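Side-chain contacts in hybrid kinase (Caulobacter vibrioides, PDB 6QRL), which probably passes phosphate from ATP to protein histidine in a phosphorelay, and is seen here as its cyclic di-GMP-binding pseudo-receiver domain: residues E5-A10 against Q109-V114; A23-A28 against K99-A104; R32-V37 against A44-D49. All coordinates share one frame; numbering follows the deposited sequence.

Contact 1. Residues E5-A10 against Q109-V114. With C2E (9,9'-[(2R,3R,3aS,5S,7aR,9R,10R,10aS,12S,14aR)-3,5,10,12-tetrahydroxy-5,12-dioxidooctahydro-2H,7H-difuro[3,2-d:3',2'-j][1,3,7,9,2,8]tetraoxadiphosphacyclododecine-2,9-diyl]bis(2-amino-1,9-dihydro-6H-purin-6-one)), chain C.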
loop_
_atom_site.group_PDB
_atom_site.type_symbol
_atom_site.label_atom_id
_atom_site.label_comp_id
_atom_site.label_asym_id
_atom_site.label_seq_id
_atom_site.Cartn_x
_atom_site.Cartn_y
_atom_site.Cartn_z
ATOM N N GLU A 5 0.448 -13.357 9.959
ATOM C CA GLU A 5 0.699 -14.745 9.467
ATOM C C GLU A 5 -0.235 -15.040 8.274
ATOM O O GLU A 5 -1.438 -14.882 8.408
ATOM C CB GLU A 5 0.582 -15.773 10.602
ATOM C CG GLU A 5 0.771 -17.230 10.166
ATOM C CD GLU A 5 2.098 -17.646 9.529
ATOM O OE1 GLU A 5 3.054 -16.815 9.471
ATOM O OE2 GLU A 5 2.190 -18.828 9.082
ATOM N N GLY A 6 0.333 -15.430 7.133
ATOM C CA GLY A 6 -0.414 -15.884 5.946
ATOM C C GLY A 6 -0.943 -14.712 5.133
ATOM O O GLY A 6 -1.865 -14.955 4.313
ATOM N N ARG A 7 -0.469 -13.480 5.394
ATOM C CA ARG A 7 -0.909 -12.292 4.621
ATOM C C ARG A 7 0.212 -11.832 3.684
ATOM O O ARG A 7 1.389 -11.845 4.106
ATOM C CB ARG A 7 -1.416 -11.212 5.574
ATOM C CG ARG A 7 -2.796 -11.551 6.133
ATOM C CD ARG A 7 -2.957 -11.283 7.611
ATOM N NE ARG A 7 -4.191 -11.816 8.210
ATOM C CZ ARG A 7 -5.439 -11.452 7.887
ATOM N NH1 ARG A 7 -5.667 -10.546 6.948
ATOM N NH2 ARG A 7 -6.469 -12.001 8.511
ATOM N N ASN A 8 -0.159 -11.455 2.460
ATOM C CA ASN A 8 0.756 -10.894 1.440
ATOM C C ASN A 8 0.624 -9.368 1.422
ATOM O O ASN A 8 -0.501 -8.859 1.403
ATOM C CB ASN A 8 0.489 -11.532 0.081
ATOM C CG ASN A 8 0.773 -13.014 0.078
ATOM O OD1 ASN A 8 1.818 -13.462 0.568
ATOM N ND2 ASN A 8 -0.143 -13.773 -0.499
ATOM N N VAL A 9 1.754 -8.665 1.460
ATOM C CA VAL A 9 1.787 -7.174 1.467
ATOM C C VAL A 9 2.891 -6.723 0.515
ATOM O O VAL A 9 4.060 -7.120 0.753
ATOM C CB VAL A 9 2.033 -6.608 2.875
ATOM C CG1 VAL A 9 1.871 -5.097 2.871
ATOM C CG2 VAL A 9 1.168 -7.273 3.945
ATOM N N ALA A 10 2.543 -5.939 -0.499
ATOM C CA ALA A 10 3.492 -5.257 -1.421
ATOM C C ALA A 10 3.865 -3.879 -0.873
ATOM O O ALA A 10 2.998 -3.224 -0.221
ATOM C CB ALA A 10 2.882 -5.147 -2.795
ATOM N N GLN A 109 -3.674 -1.248 9.466
ATOM C CA GLN A 109 -4.196 -0.790 8.146
ATOM C C GLN A 109 -4.198 -1.944 7.125
ATOM O O GLN A 109 -5.081 -1.963 6.261
ATOM C CB GLN A 109 -3.427 0.420 7.640
ATOM C CG GLN A 109 -3.707 1.683 8.449
ATOM C CD GLN A 109 -5.168 2.053 8.497
ATOM O OE1 GLN A 109 -5.844 2.075 7.465
ATOM N NE2 GLN A 109 -5.663 2.339 9.700
ATOM N N VAL A 110 -3.274 -2.894 7.231
ATOM C CA VAL A 110 -3.265 -4.094 6.355
ATOM C C VAL A 110 -4.444 -5.002 6.729
ATOM O O VAL A 110 -5.153 -5.448 5.796
ATOM C CB VAL A 110 -1.910 -4.816 6.448
ATOM C CG1 VAL A 110 -1.965 -6.151 5.729
ATOM C CG2 VAL A 110 -0.785 -3.932 5.891
ATOM N N LEU A 111 -4.670 -5.251 8.024
ATOM C CA LEU A 111 -5.787 -6.141 8.471
ATOM C C LEU A 111 -7.148 -5.562 8.071
ATOM O O LEU A 111 -8.027 -6.371 7.745
ATOM C CB LEU A 111 -5.740 -6.364 9.985
ATOM C CG LEU A 111 -4.559 -7.201 10.474
ATOM C CD1 LEU A 111 -4.739 -7.593 11.943
ATOM C CD2 LEU A 111 -4.357 -8.455 9.620
ATOM N N GLN A 112 -7.312 -4.237 8.066
ATOM C CA GLN A 112 -8.625 -3.567 7.863
ATOM C C GLN A 112 -8.800 -3.106 6.416
ATOM O O GLN A 112 -9.827 -2.477 6.149
ATOM C CB GLN A 112 -8.747 -2.335 8.768
ATOM C CG GLN A 112 -8.671 -2.657 10.259
ATOM C CD GLN A 112 -8.468 -1.418 11.110
ATOM O OE1 GLN A 112 -8.561 -0.276 10.637
ATOM N NE2 GLN A 112 -8.177 -1.633 12.381
ATOM N N ALA A 113 -7.813 -3.317 5.541
ATOM C CA ALA A 113 -7.745 -2.711 4.187
ATOM C C ALA A 113 -8.973 -3.131 3.353
ATOM O O ALA A 113 -9.313 -4.343 3.341
ATOM C CB ALA A 113 -6.494 -3.131 3.486
ATOM N N VAL A 114 -9.600 -2.166 2.677
ATOM C CA VAL A 114 -10.870 -2.341 1.912
ATOM C C VAL A 114 -10.534 -2.057 0.450
ATOM O O VAL A 114 -9.505 -1.359 0.181
ATOM C CB VAL A 114 -12.004 -1.429 2.442
ATOM C CG1 VAL A 114 -12.357 -1.708 3.908
ATOM C CG2 VAL A 114 -11.672 0.058 2.270
HETATM P P1 C2E C . -3.720 10.480 13.313
HETATM O O2P C2E C . -2.968 10.126 12.050
HETATM O O1P C2E C . -4.586 11.703 13.342
HETATM O "O5'" C2E C . -4.716 9.250 13.561
HETATM C "C5'" C2E C . -5.748 9.397 14.539
HETATM C "C4'" C2E C . -6.527 8.117 14.560
HETATM O "O4'" C2E C . -7.244 7.968 13.319
HETATM C "C3'" C2E C . -5.682 6.857 14.650
HETATM O "O3'" C2E C . -5.358 6.690 16.041
HETATM C "C2'" C2E C . -6.609 5.790 14.028
HETATM O "O2'" C2E C . -7.256 5.012 15.013
HETATM C "C1'" C2E C . -7.602 6.609 13.194
HETATM N N9 C2E C . -7.612 6.337 11.756
HETATM C C8 C2E C . -8.715 6.416 10.940
HETATM N N7 C2E C . -8.434 6.203 9.676
HETATM C C5 C2E C . -7.063 5.994 9.651
HETATM C C6 C2E C . -6.203 5.717 8.563
HETATM O O6 C2E C . -6.480 5.641 7.365
HETATM N N1 C2E C . -4.877 5.586 8.974
HETATM C C2 C2E C . -4.429 5.684 10.270
HETATM N N2 C2E C . -3.109 5.528 10.459
HETATM N N3 C2E C . -5.235 5.942 11.303
HETATM C C4 C2E C . -6.535 6.083 10.925
HETATM P P11 C2E C . -3.920 6.055 16.362
HETATM O O21 C2E C . -3.768 4.906 15.411
HETATM O O11 C2E C . -3.842 5.807 17.840
HETATM O O5A C2E C . -2.871 7.218 16.024
HETATM C C5A C2E C . -2.687 8.358 16.916
HETATM C C4A C2E C . -1.645 9.278 16.329
HETATM O O4A C2E C . -0.338 8.667 16.453
HETATM C C3A C2E C . -1.775 9.576 14.839
HETATM O O3A C2E C . -2.780 10.580 14.628
HETATM C C2A C2E C . -0.350 10.001 14.493
HETATM O O2A C2E C . 0.059 11.297 14.851
HETATM C C1A C2E C . 0.471 9.034 15.347
HETATM N N91 C2E C . 0.811 7.842 14.594
HETATM C C81 C2E C . -0.007 6.752 14.435
HETATM N N71 C2E C . 0.503 5.830 13.652
HETATM C C51 C2E C . 1.728 6.359 13.272
HETATM C C61 C2E C . 2.722 5.798 12.440
HETATM O O61 C2E C . 2.668 4.736 11.804
HETATM N N11 C2E C . 3.823 6.653 12.330
HETATM C C21 C2E C . 3.954 7.875 12.948
HETATM N N21 C2E C . 5.112 8.518 12.725
HETATM N N31 C2E C . 3.010 8.419 13.711
HETATM C C41 C2E C . 1.937 7.602 13.845
HETATM O O HOH W 1 -4.425 -8.579 5.344
#
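Arg7 and Leu111 meet with their side chains at about a right angle, and two residues further on, in strand 8-12, Val9 meets Val110 tip to tip. The guanidinium of Arg7 turns one face to the methyl CD2 of Leu111, which sits 3.4 Å above its plane and off toward the rim. A bend at chi2 (137°) turns the long chain so that CD, NE, CZ and NH1 of Arg7 all come within 3.7 Å of that one methyl. In the guanidinium plane, at the edge, NH1 of Arg7 donates to a water at 2.8 Å, and the same water donates to Val110 O at 3.2 Å. The valines touch through Val9 CG2 and Val110 CG1, 3.8 Å apart, where the last turn of helix 103-111 lies against strand 8-12 of the five-stranded parallel sheet; Val51 and Leu53 of the next strand extend the apolar layer. Just before Val110, Gln109 belongs to the cyclic di-GMP pocket, its NE2 3.4 Å from N1 of the ligand. The chemistry is therefore divided: dispersion between buried valines inside, and at the exposed end a charged group that lies flat on a methyl while a water links it to the helix backbone.

Contact 2. Residues A23-A28 against K99-A104. With C2E (9,9'-[(2R,3R,3aS,5S,7aR,9R,10R,10aS,12S,14aR)-3,5,10,12-tetrahydroxy-5,12-dioxidooctahydro-2H,7H-difuro[3,2-d:3',2'-j][1,3,7,9,2,8]tetraoxadiphosphacyclododecine-2,9-diyl]bis(2-amino-1,9-dihydro-6H-purin-6-one)), chain C.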
loop_
_atom_site.group_PDB
_atom_site.type_symbol
_atom_site.label_atom_id
_atom_site.label_comp_id
_atom_site.label_asym_id
_atom_site.label_seq_id
_atom_site.Cartn_x
_atom_site.Cartn_y
_atom_site.Cartn_z
ATOM N N ALA A 23 9.561 -3.755 4.224
ATOM C CA ALA A 23 9.626 -5.232 4.056
ATOM C C ALA A 23 10.044 -5.898 5.383
ATOM O O ALA A 23 9.423 -6.920 5.774
ATOM C CB ALA A 23 10.549 -5.621 2.934
ATOM N N ARG A 24 11.018 -5.337 6.108
ATOM C CA ARG A 24 11.446 -5.925 7.410
ATOM C C ARG A 24 10.292 -5.856 8.431
ATOM O O ARG A 24 10.124 -6.841 9.161
ATOM C CB ARG A 24 12.746 -5.271 7.893
ATOM C CG ARG A 24 13.956 -5.620 7.030
ATOM C CD ARG A 24 15.271 -5.119 7.633
ATOM N NE ARG A 24 16.107 -4.300 6.751
ATOM C CZ ARG A 24 17.236 -4.695 6.144
ATOM N NH1 ARG A 24 17.690 -5.936 6.265
ATOM N NH2 ARG A 24 17.910 -3.831 5.397
ATOM N N GLN A 25 9.501 -4.766 8.458
ATOM C CA GLN A 25 8.334 -4.620 9.374
ATOM C C GLN A 25 7.256 -5.631 8.998
ATOM O O GLN A 25 6.719 -6.255 9.928
ATOM C CB GLN A 25 7.741 -3.215 9.351
ATOM C CG GLN A 25 8.646 -2.215 10.043
ATOM C CD GLN A 25 8.040 -0.848 9.961
ATOM O OE1 GLN A 25 7.555 -0.462 8.900
ATOM N NE2 GLN A 25 8.002 -0.150 11.091
ATOM N N ILE A 26 6.993 -5.832 7.697
ATOM C CA ILE A 26 5.952 -6.799 7.247
ATOM C C ILE A 26 6.353 -8.183 7.762
ATOM O O ILE A 26 5.504 -8.833 8.359
ATOM C CB ILE A 26 5.792 -6.763 5.722
ATOM C CG1 ILE A 26 5.096 -5.479 5.267
ATOM C CG2 ILE A 26 5.078 -8.003 5.212
ATOM C CD1 ILE A 26 5.338 -5.135 3.817
ATOM N N GLU A 27 7.616 -8.587 7.535
ATOM C CA GLU A 27 8.080 -9.961 7.841
ATOM C C GLU A 27 8.167 -10.182 9.359
ATOM O O GLU A 27 7.839 -11.295 9.777
ATOM C CB GLU A 27 9.397 -10.270 7.137
ATOM C CG GLU A 27 9.254 -10.355 5.633
ATOM C CD GLU A 27 10.578 -10.641 4.949
ATOM O OE1 GLU A 27 10.989 -9.845 4.053
ATOM O OE2 GLU A 27 11.208 -11.655 5.328
ATOM N N ALA A 28 8.572 -9.186 10.151
ATOM C CA ALA A 28 8.667 -9.294 11.631
ATOM C C ALA A 28 7.270 -9.496 12.251
ATOM O O ALA A 28 7.191 -10.166 13.295
ATOM C CB ALA A 28 9.373 -8.085 12.219
ATOM N N LYS A 99 4.771 8.283 7.701
ATOM C CA LYS A 99 6.232 8.028 7.685
ATOM C C LYS A 99 6.874 8.883 8.770
ATOM O O LYS A 99 6.599 10.072 8.836
ATOM C CB LYS A 99 6.816 8.349 6.307
ATOM C CG LYS A 99 6.510 7.323 5.231
ATOM C CD LYS A 99 7.052 7.698 3.833
ATOM C CE LYS A 99 6.359 8.888 3.190
ATOM N NZ LYS A 99 7.043 9.247 1.923
ATOM N N PRO A 100 7.709 8.329 9.683
ATOM C CA PRO A 100 8.171 6.937 9.610
ATOM C C PRO A 100 7.139 5.961 10.210
ATOM O O PRO A 100 6.594 6.308 11.232
ATOM C CB PRO A 100 9.439 6.973 10.501
ATOM C CG PRO A 100 9.118 8.030 11.574
ATOM C CD PRO A 100 8.171 9.021 10.911
ATOM N N LEU A 101 6.928 4.788 9.589
ATOM C CA LEU A 101 5.833 3.836 9.931
ATOM C C LEU A 101 6.062 3.184 11.300
ATOM O O LEU A 101 7.205 2.727 11.604
ATOM C CB LEU A 101 5.752 2.717 8.895
ATOM C CG LEU A 101 5.545 3.086 7.428
ATOM C CD1 LEU A 101 4.901 1.918 6.671
ATOM C CD2 LEU A 101 4.714 4.352 7.257
ATOM N N ARG A 102 4.993 3.058 12.067
ATOM C CA ARG A 102 4.926 2.214 13.286
ATOM C C ARG A 102 4.419 0.831 12.886
ATOM O O ARG A 102 3.374 0.767 12.214
ATOM C CB ARG A 102 3.957 2.816 14.304
ATOM C CG ARG A 102 4.518 4.029 15.024
ATOM C CD ARG A 102 3.431 4.665 15.858
ATOM N NE ARG A 102 3.888 5.934 16.392
ATOM C CZ ARG A 102 3.130 6.785 17.062
ATOM N NH1 ARG A 102 1.875 6.484 17.310
ATOM N NH2 ARG A 102 3.655 7.906 17.530
ATOM N N ALA A 103 5.104 -0.226 13.310
ATOM C CA ALA A 103 4.706 -1.624 13.023
ATOM C C ALA A 103 3.220 -1.819 13.329
ATOM O O ALA A 103 2.519 -2.375 12.491
ATOM C CB ALA A 103 5.559 -2.597 13.812
ATOM N N ALA A 104 2.759 -1.422 14.521
ATOM C CA ALA A 104 1.366 -1.657 14.977
ATOM C C ALA A 104 0.369 -0.986 14.018
ATOM O O ALA A 104 -0.700 -1.552 13.781
ATOM C CB ALA A 104 1.176 -1.168 16.399
HETATM P P1 C2E C . -3.720 10.480 13.313
HETATM O O2P C2E C . -2.968 10.126 12.050
HETATM O O1P C2E C . -4.586 11.703 13.342
HETATM O "O5'" C2E C . -4.716 9.250 13.561
HETATM C "C5'" C2E C . -5.748 9.397 14.539
HETATM C "C4'" C2E C . -6.527 8.117 14.560
HETATM O "O4'" C2E C . -7.244 7.968 13.319
HETATM C "C3'" C2E C . -5.682 6.857 14.650
HETATM O "O3'" C2E C . -5.358 6.690 16.041
HETATM C "C2'" C2E C . -6.609 5.790 14.028
HETATM O "O2'" C2E C . -7.256 5.012 15.013
HETATM C "C1'" C2E C . -7.602 6.609 13.194
HETATM N N9 C2E C . -7.612 6.337 11.756
HETATM C C8 C2E C . -8.715 6.416 10.940
HETATM N N7 C2E C . -8.434 6.203 9.676
HETATM C C5 C2E C . -7.063 5.994 9.651
HETATM C C6 C2E C . -6.203 5.717 8.563
HETATM O O6 C2E C . -6.480 5.641 7.365
HETATM N N1 C2E C . -4.877 5.586 8.974
HETATM C C2 C2E C . -4.429 5.684 10.270
HETATM N N2 C2E C . -3.109 5.528 10.459
HETATM N N3 C2E C . -5.235 5.942 11.303
HETATM C C4 C2E C . -6.535 6.083 10.925
HETATM P P11 C2E C . -3.920 6.055 16.362
HETATM O O21 C2E C . -3.768 4.906 15.411
HETATM O O11 C2E C . -3.842 5.807 17.840
HETATM O O5A C2E C . -2.871 7.218 16.024
HETATM C C5A C2E C . -2.687 8.358 16.916
HETATM C C4A C2E C . -1.645 9.278 16.329
HETATM O O4A C2E C . -0.338 8.667 16.453
HETATM C C3A C2E C . -1.775 9.576 14.839
HETATM O O3A C2E C . -2.780 10.580 14.628
HETATM C C2A C2E C . -0.350 10.001 14.493
HETATM O O2A C2E C . 0.059 11.297 14.851
HETATM C C1A C2E C . 0.471 9.034 15.347
HETATM N N91 C2E C . 0.811 7.842 14.594
HETATM C C81 C2E C . -0.007 6.752 14.435
HETATM N N71 C2E C . 0.503 5.830 13.652
HETATM C C51 C2E C . 1.728 6.359 13.272
HETATM C C61 C2E C . 2.722 5.798 12.440
HETATM O O61 C2E C . 2.668 4.736 11.804
HETATM N N11 C2E C . 3.823 6.653 12.330
HETATM C C21 C2E C . 3.954 7.875 12.948
HETATM N N21 C2E C . 5.112 8.518 12.725
HETATM N N31 C2E C . 3.010 8.419 13.711
HETATM C C41 C2E C . 1.937 7.602 13.845
#
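Gln25 reaches Leu101 because its CG lies beside the backbone N and its chain then runs straight (chi2 178°), carrying the amide from helix 16-28 to the loop between strand 95-98 and helix 103-111. In this receiver-type fold that loop opens with Lys99, whose NZ forms a salt bridge with Asp55, and passes through a cis peptide into Pro100. Gln25 NE2 donates to Leu101 O at 3.0 Å with a fairly straight N-H (160°). The carbonyl oxygen lies in the plane of the glutamine amide, yet the donor stands well above the carbonyl's own plane, 57° out of it. The other branch, Gln25 OE1, rests 3.7 Å from Leu101 CB, so the amide meets backbone and side chain of one residue.

The loop also reads a guanine of cyclic di-GMP. Pro100 O accepts from N11 and N21 of the base, the N11 bond being 3.0 Å, and Arg102 N, at the N-cap position of helix 103-111, donates to O61 at 2.9 Å. Gln25 thus holds a carbonyl lying between these two recognition points. Arg102 NH2 bonds a second cyclic di-GMP. Its extended chain follows the purine of the first; one guanidinium face covers that purine's C41, 3.4 Å from its plane, nearly over its centre, and Arg102 NH1 comes within 3.2 Å of N91.

Contact 3. Residues R32-V37 against A44-D49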
loop_
_atom_site.group_PDB
_atom_site.type_symbol
_atom_site.label_atom_id
_atom_site.label_comp_id
_atom_site.label_asym_id
_atom_site.label_seq_id
_atom_site.Cartn_x
_atom_site.Cartn_y
_atom_site.Cartn_z
ATOM N N ARG A 32 4.268 -11.839 4.450
ATOM C CA ARG A 32 5.201 -12.000 3.298
ATOM C C ARG A 32 5.251 -10.681 2.526
ATOM O O ARG A 32 4.159 -10.186 2.148
ATOM C CB ARG A 32 4.751 -13.146 2.389
ATOM C CG ARG A 32 5.396 -14.493 2.713
ATOM C CD ARG A 32 5.194 -15.586 1.653
ATOM N NE ARG A 32 4.319 -16.643 2.159
ATOM C CZ ARG A 32 3.024 -16.503 2.487
ATOM N NH1 ARG A 32 2.401 -15.344 2.346
ATOM N NH2 ARG A 32 2.352 -17.537 2.969
ATOM N N ALA A 33 6.467 -10.156 2.306
ATOM C CA ALA A 33 6.738 -8.818 1.725
ATOM C C ALA A 33 7.096 -8.946 0.243
ATOM O O ALA A 33 7.875 -9.835 -0.080
ATOM C CB ALA A 33 7.837 -8.102 2.488
ATOM N N TYR A 34 6.534 -8.085 -0.603
ATOM C CA TYR A 34 6.787 -7.999 -2.068
ATOM C C TYR A 34 7.229 -6.567 -2.399
ATOM O O TYR A 34 6.370 -5.690 -2.493
ATOM C CB TYR A 34 5.565 -8.481 -2.876
ATOM C CG TYR A 34 5.258 -9.926 -2.592
ATOM C CD1 TYR A 34 4.475 -10.253 -1.504
ATOM C CD2 TYR A 34 5.833 -10.969 -3.316
ATOM C CE1 TYR A 34 4.228 -11.573 -1.161
ATOM C CE2 TYR A 34 5.600 -12.297 -2.981
ATOM C CZ TYR A 34 4.781 -12.599 -1.902
ATOM O OH TYR A 34 4.543 -13.878 -1.489
ATOM N N ALA A 35 8.542 -6.324 -2.487
ATOM C CA ALA A 35 9.119 -4.971 -2.694
ATOM C C ALA A 35 9.069 -4.621 -4.181
ATOM O O ALA A 35 9.413 -5.477 -4.989
ATOM C CB ALA A 35 10.541 -4.932 -2.186
ATOM N N ALA A 36 8.634 -3.419 -4.536
ATOM C CA ALA A 36 8.582 -2.960 -5.938
ATOM C C ALA A 36 8.921 -1.472 -6.040
ATOM O O ALA A 36 8.691 -0.726 -5.054
ATOM C CB ALA A 36 7.213 -3.251 -6.472
ATOM N N VAL A 37 9.382 -1.011 -7.206
ATOM C CA VAL A 37 9.768 0.428 -7.356
ATOM C C VAL A 37 8.553 1.305 -7.664
ATOM O O VAL A 37 8.684 2.513 -7.520
ATOM C CB VAL A 37 10.849 0.673 -8.425
ATOM C CG1 VAL A 37 12.171 0.101 -7.998
ATOM C CG2 VAL A 37 10.413 0.214 -9.812
ATOM N N ALA A 44 2.697 -6.498 -10.993
ATOM C CA ALA A 44 3.326 -7.603 -11.756
ATOM C C ALA A 44 4.000 -8.582 -10.791
ATOM O O ALA A 44 4.085 -9.733 -11.147
ATOM C CB ALA A 44 4.299 -7.066 -12.771
ATOM N N GLY A 45 4.474 -8.138 -9.622
ATOM C CA GLY A 45 5.391 -8.919 -8.768
ATOM C C GLY A 45 4.722 -9.515 -7.533
ATOM O O GLY A 45 5.348 -10.377 -6.859
ATOM N N ALA A 46 3.515 -9.065 -7.201
ATOM C CA ALA A 46 2.851 -9.479 -5.943
ATOM C C ALA A 46 1.667 -10.386 -6.261
ATOM O O ALA A 46 1.042 -10.273 -7.315
ATOM C CB ALA A 46 2.453 -8.277 -5.127
ATOM N N PRO A 47 1.327 -11.316 -5.345
ATOM C CA PRO A 47 0.128 -12.136 -5.502
ATOM C C PRO A 47 -1.106 -11.245 -5.651
ATOM O O PRO A 47 -1.103 -10.124 -5.128
ATOM C CB PRO A 47 0.021 -12.953 -4.202
ATOM C CG PRO A 47 1.415 -12.849 -3.547
ATOM C CD PRO A 47 2.093 -11.621 -4.120
ATOM N N ALA A 48 -2.140 -11.766 -6.309
ATOM C CA ALA A 48 -3.410 -11.059 -6.592
ATOM C C ALA A 48 -4.113 -10.607 -5.293
ATOM O O ALA A 48 -4.879 -9.627 -5.348
ATOM C CB ALA A 48 -4.301 -11.957 -7.421
ATOM N N ASP A 49 -3.905 -11.281 -4.162
ATOM C CA ASP A 49 -4.592 -10.908 -2.891
ATOM C C ASP A 49 -3.745 -9.910 -2.078
ATOM O O ASP A 49 -4.225 -9.473 -1.051
ATOM C CB ASP A 49 -4.954 -12.149 -2.060
ATOM C CG ASP A 49 -3.786 -12.876 -1.387
ATOM O OD1 ASP A 49 -2.572 -12.618 -1.753
ATOM O OD2 ASP A 49 -4.078 -13.726 -0.496
#
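In the beta-alpha-beta unit formed by strand 32-36, helix 39-45 and strand 51-55, Tyr34 of the first strand meets Pro47 in the segment that leaves the helix. The two side chains approach from opposite directions, and the proline brings its CD methylene down on the centre of the ring. CD lies 3.5 Å from the ring centroid and 7° off the normal, which makes this a CH-pi contact over the face. The near-equal spread of distances confirms the centring: Pro47 CD is 3.6 Å from Tyr34 CZ and 3.9 Å from Tyr34 CG, at the two ends of the ring. As CD is bonded to the peptide nitrogen, its hydrogens are probably somewhat polarised, which would favour the pi face. Pro47 CG leans toward the phenol end, 3.8 Å from Tyr34 CZ.

The ring is presented by two torsions: chi1 of -62° sets CG beside the backbone N, and chi2 of 85° turns the ring plane nearly perpendicular to the plane of CA, CB and CG, presenting a face to Pro47.

The strand order of this receiver-like sheet, 2-1-3-4-5, places strand 8-12 between the two strands of the unit, so the chain leaving helix 39-45 has to pass that middle strand. Ala46, the first residue to drop helical backbone angles, does so with its methyl on Ala10 as well as 3.8 Å from Tyr34 CB, and Pro47 touches Asn8. Gly45 O approaches Tyr34 CD2 obliquely at 3.6 Å.

Asn8 joins the polar ends of the two sides. Its OD1 makes a weak hydrogen bond with Tyr34 OH, and its ND2 is hydrogen-bonded to Asp49 OD1. Arg32 NH1 and Asp49 OD1 are 7.0 Å apart, too far for a salt bridge, although their opposite charges may still attract weakly.

Contact 3 lies at the surface, whereas contacts 1 and 2 are partly buried, each with a buried part. Contacts 1 and 2 use opposite ends of helix 103-111, and both reach cyclic di-GMP; they touch through Val9 CG1 and Ile26 CD1, 3.6 Å apart. Contact 1 joins contact 3 through neighbouring strands of one sheet, with Arg7 O 2.9 Å from Arg32 N in a probable hydrogen bond. Helix 16-28 of contact 2 packs on Ala33, on the other side of the strand from Tyr34. The chemistry follows position: valine packing plus an arginine face on a methyl and a water bridge, a glutamine-to-carbonyl hydrogen bond in the ligand-binding loop, and CH-pi packing far from any annotated site.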